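Local coordinates for SCO family protein (Aquifex aeolicus, PDB 3ME7), which probably binds copper and takes part in electron transfer through a redox-active cysteine pair, this piece being the thioredoxin-like domain of a membrane protein of the SCO1/2 family, at residues 12-20 against 78-86. Residues are numbered along the deposited sequence; the frame is centred on the assembly and turned at random. Where two conformers were deposited one is given.
Sequences TLVDSYGNE and LEDIKRFQK. With SO4 (sulfate ion), chain C.
Ser16 and Tyr17, in the turn after strand 12-15, meet the carboxamide of Gln85 on helix 78-87. Ser16 OG donates to Gln85 OE1 over 2.6 Å from one face of the carbonyl plane; from the opposite face Lys82 NZ, in one of its two conformers, reaches the same oxygen. Ser16 on OE1 and Tyr17 on NE2 fix which end of the amide is which: Gln85 NE2 bonds to Tyr17 OH (2.9 Å), the N-H...O angle a near-straight 165°, and also to the carbonyl of Ile90. CG of Gln85 lies anti to its backbone N (chi1 180°), which carries the amide out to the turn. Replacing Gln85 with a leucine would probably leave Ser16 OG without its acceptor and Tyr17 OH without its amide donor, loosening the turn from the helix. Asp15 braces the type I turn: OD1 accepts from Tyr17 N, closing an Asx turn, and from Asn19 N on the opposite face, while OD2 takes Asn19 ND2 by its syn lone pair. Ile81 CD1 packs against the backbone at Ser16 CA (3.6 Å), and Leu78 CD2 presses on Val14 CG1 at a tight 3.4 Å. Leu78 N donates, over a long 3.3 Å to O4, to a sulfate probably from the crystallisation liquor, which Lys99 also holds. Helix 78-87 packs through Ile81, Phe84 and Gln85 on strand 95-100, which pairs antiparallel with strand 12-15 in the central mixed sheet of this thioredoxin-like fold.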
loop_
_atom_site.group_PDB
_atom_site.type_symbol
_atom_site.label_atom_id
_atom_site.label_comp_id
_atom_site.label_asym_id
_atom_site.label_seq_id
_atom_site.Cartn_x
_atom_site.Cartn_y
_atom_site.Cartn_z
ATOM N N THR A 12 1.130 -14.122 0.118
ATOM C CA THR A 12 1.875 -14.151 1.362
ATOM C C THR A 12 2.842 -12.976 1.405
ATOM O O THR A 12 3.653 -12.784 0.471
ATOM C CB THR A 12 2.632 -15.484 1.546
ATOM O OG1 THR A 12 1.692 -16.572 1.583
ATOM C CG2 THR A 12 3.416 -15.462 2.866
ATOM N N LEU A 13 2.724 -12.192 2.479
ATOM C CA LEU A 13 3.597 -11.063 2.777
ATOM C C LEU A 13 4.384 -11.355 4.046
ATOM O O LEU A 13 3.975 -12.180 4.870
ATOM C CB LEU A 13 2.747 -9.798 2.960
ATOM C CG LEU A 13 1.836 -9.441 1.783
ATOM C CD1 LEU A 13 0.821 -8.357 2.256
ATOM C CD2 LEU A 13 2.624 -8.988 0.589
ATOM N N VAL A 14 5.519 -10.685 4.201
ATOM C CA VAL A 14 6.368 -10.806 5.383
ATOM C C VAL A 14 6.673 -9.375 5.827
ATOM O O VAL A 14 7.206 -8.564 5.027
ATOM C CB VAL A 14 7.681 -11.550 5.070
ATOM C CG1 VAL A 14 8.444 -11.858 6.353
ATOM C CG2 VAL A 14 7.400 -12.845 4.300
ATOM N N ASP A 15 6.302 -9.051 7.069
ATOM C CA ASP A 15 6.574 -7.716 7.593
ATOM C C ASP A 15 8.031 -7.542 8.025
ATOM O O ASP A 15 8.817 -8.482 7.971
ATOM C CB ASP A 15 5.568 -7.290 8.680
ATOM C CG ASP A 15 5.795 -7.961 9.998
ATOM O OD1 ASP A 15 6.868 -8.545 10.209
ATOM O OD2 ASP A 15 4.876 -7.847 10.842
ATOM N N SER A 16 8.388 -6.327 8.434
ATOM C CA SER A 16 9.786 -5.998 8.706
ATOM C C SER A 16 10.316 -6.667 9.972
ATOM O O SER A 16 11.517 -6.606 10.247
ATOM C CB SER A 16 9.965 -4.483 8.804
ATOM O OG SER A 16 9.076 -3.940 9.769
ATOM N N TYR A 17 9.427 -7.288 10.740
ATOM C CA TYR A 17 9.831 -8.096 11.899
ATOM C C TYR A 17 9.981 -9.574 11.570
ATOM O O TYR A 17 10.351 -10.376 12.436
ATOM C CB TYR A 17 8.840 -7.927 13.053
ATOM C CG TYR A 17 8.725 -6.507 13.527
ATOM C CD1 TYR A 17 9.587 -6.006 14.498
ATOM C CD2 TYR A 17 7.769 -5.650 12.982
ATOM C CE1 TYR A 17 9.488 -4.684 14.932
ATOM C CE2 TYR A 17 7.665 -4.327 13.403
ATOM C CZ TYR A 17 8.528 -3.851 14.372
ATOM O OH TYR A 17 8.431 -2.547 14.789
ATOM N N GLY A 18 9.686 -9.930 10.323
ATOM C CA GLY A 18 9.747 -11.315 9.871
ATOM C C GLY A 18 8.447 -12.080 10.084
ATOM O O GLY A 18 8.399 -13.289 9.862
ATOM N N ASN A 19 7.396 -11.383 10.511
ATOM C CA ASN A 19 6.077 -12.017 10.649
ATOM C C ASN A 19 5.433 -12.283 9.306
ATOM O O ASN A 19 5.201 -11.364 8.526
ATOM C CB ASN A 19 5.117 -11.154 11.471
ATOM C CG ASN A 19 5.629 -10.869 12.861
ATOM O OD1 ASN A 19 5.991 -11.790 13.605
ATOM N ND2 ASN A 19 5.662 -9.589 13.229
ATOM N N GLU A 20 5.128 -13.544 9.050
ATOM C CA GLU A 20 4.499 -13.929 7.797
ATOM C C GLU A 20 2.981 -13.964 7.940
ATOM O O GLU A 20 2.453 -14.445 8.947
ATOM C CB GLU A 20 4.987 -15.318 7.423
ATOM C CG GLU A 20 5.288 -15.490 6.009
ATOM C CD GLU A 20 6.069 -16.751 5.766
ATOM O OE1 GLU A 20 7.306 -16.763 5.958
ATOM O OE2 GLU A 20 5.419 -17.719 5.396
ATOM N N LEU A 78 14.361 -8.811 4.285
ATOM C CA LEU A 78 13.845 -8.359 5.585
ATOM C C LEU A 78 14.712 -7.252 6.179
ATOM O O LEU A 78 14.200 -6.287 6.724
ATOM C CB LEU A 78 13.702 -9.539 6.547
ATOM C CG LEU A 78 12.632 -10.555 6.125
ATOM C CD1 LEU A 78 12.617 -11.731 7.091
ATOM C CD2 LEU A 78 11.258 -9.924 6.061
ATOM N N GLU A 79 16.029 -7.383 6.039
ATOM C CA GLU A 79 16.959 -6.334 6.447
ATOM C C GLU A 79 16.625 -4.991 5.780
ATOM O O GLU A 79 16.568 -3.954 6.443
ATOM C CB GLU A 79 18.387 -6.790 6.102
ATOM C CG GLU A 79 19.495 -5.790 6.357
ATOM C CD GLU A 79 20.862 -6.345 5.975
ATOM O OE1 GLU A 79 21.150 -6.472 4.759
ATOM O OE2 GLU A 79 21.650 -6.647 6.890
ATOM N N ASP A 80 16.389 -5.043 4.472
ATOM C CA ASP A 80 16.048 -3.844 3.699
ATOM C C ASP A 80 14.757 -3.175 4.163
ATOM O O ASP A 80 14.714 -1.947 4.293
ATOM C CB ASP A 80 15.942 -4.159 2.209
ATOM C CG ASP A 80 17.267 -4.549 1.599
ATOM O OD1 ASP A 80 18.268 -3.839 1.812
ATOM O OD2 ASP A 80 17.312 -5.568 0.896
ATOM N N ILE A 81 13.706 -3.969 4.387
ATOM C CA ILE A 81 12.433 -3.366 4.794
ATOM C C ILE A 81 12.451 -2.859 6.236
ATOM O O ILE A 81 11.777 -1.880 6.551
ATOM C CB ILE A 81 11.191 -4.244 4.489
ATOM C CG1 ILE A 81 11.301 -5.637 5.120
ATOM C CG2 ILE A 81 10.936 -4.290 2.979
ATOM C CD1 ILE A 81 9.972 -6.392 5.091
ATOM N N LYS A 82 13.213 -3.532 7.098
ATOM C CA LYS A 82 13.428 -3.061 8.464
ATOM C C LYS A 82 14.134 -1.702 8.463
ATOM O O LYS A 82 13.759 -0.797 9.213
ATOM C CB LYS A 82 14.235 -4.091 9.262
ATOM C CG LYS A 82 14.369 -3.759 10.744
ATOM C CD LYS A 82 13.003 -3.563 11.356
ATOM C CE LYS A 82 13.087 -3.053 12.782
ATOM N NZ LYS A 82 11.768 -2.562 13.254
ATOM N N ARG A 83 15.161 -1.573 7.629
ATOM C CA ARG A 83 15.852 -0.281 7.453
ATOM C C ARG A 83 14.869 0.823 6.993
ATOM O O ARG A 83 14.849 1.928 7.547
ATOM C CB ARG A 83 17.009 -0.441 6.463
ATOM C CG ARG A 83 18.015 0.731 6.434
ATOM C CD ARG A 83 19.026 0.583 5.277
ATOM N NE ARG A 83 18.341 0.647 3.986
ATOM C CZ ARG A 83 18.311 -0.330 3.080
ATOM N NH1 ARG A 83 18.950 -1.472 3.290
ATOM N NH2 ARG A 83 17.618 -0.164 1.964
ATOM N N PHE A 84 14.019 0.493 6.020
ATOM C CA PHE A 84 13.008 1.438 5.524
ATOM C C PHE A 84 12.033 1.857 6.631
ATOM O O PHE A 84 11.754 3.041 6.792
ATOM C CB PHE A 84 12.262 0.832 4.324
ATOM C CG PHE A 84 11.351 1.801 3.612
ATOM C CD1 PHE A 84 10.033 1.994 4.052
ATOM C CD2 PHE A 84 11.797 2.502 2.494
ATOM C CE1 PHE A 84 9.189 2.902 3.397
ATOM C CE2 PHE A 84 10.947 3.396 1.829
ATOM C CZ PHE A 84 9.652 3.585 2.288
ATOM N N GLN A 85 11.558 0.884 7.416
ATOM C CA GLN A 85 10.605 1.157 8.498
ATOM C C GLN A 85 11.174 2.153 9.500
ATOM O O GLN A 85 10.512 3.121 9.880
ATOM C CB GLN A 85 10.230 -0.137 9.218
ATOM C CG GLN A 85 9.241 0.082 10.371
ATOM C CD GLN A 85 9.345 -0.961 11.450
ATOM O OE1 GLN A 85 9.988 -1.991 11.267
ATOM N NE2 GLN A 85 8.738 -0.687 12.608
ATOM N N LYS A 86 12.413 1.904 9.910
ATOM C CA LYS A 86 13.076 2.753 10.895
ATOM C C LYS A 86 13.347 4.128 10.310
ATOM O O LYS A 86 13.203 5.136 11.007
ATOM C CB LYS A 86 14.379 2.107 11.356
ATOM C CG LYS A 86 14.194 0.955 12.329
ATOM C CD LYS A 86 15.509 0.611 13.025
ATOM C CE LYS A 86 15.316 -0.432 14.112
ATOM N NZ LYS A 86 16.416 -0.362 15.109
HETATM S S SO4 C . 14.720 -12.594 3.360
HETATM O O1 SO4 C . 13.720 -11.708 2.777
HETATM O O2 SO4 C . 14.057 -13.750 3.943
HETATM O O3 SO4 C . 15.675 -13.010 2.329
HETATM O O4 SO4 C . 15.429 -11.886 4.428
HETATM O O HOH W 1 10.938 -1.667 16.227
#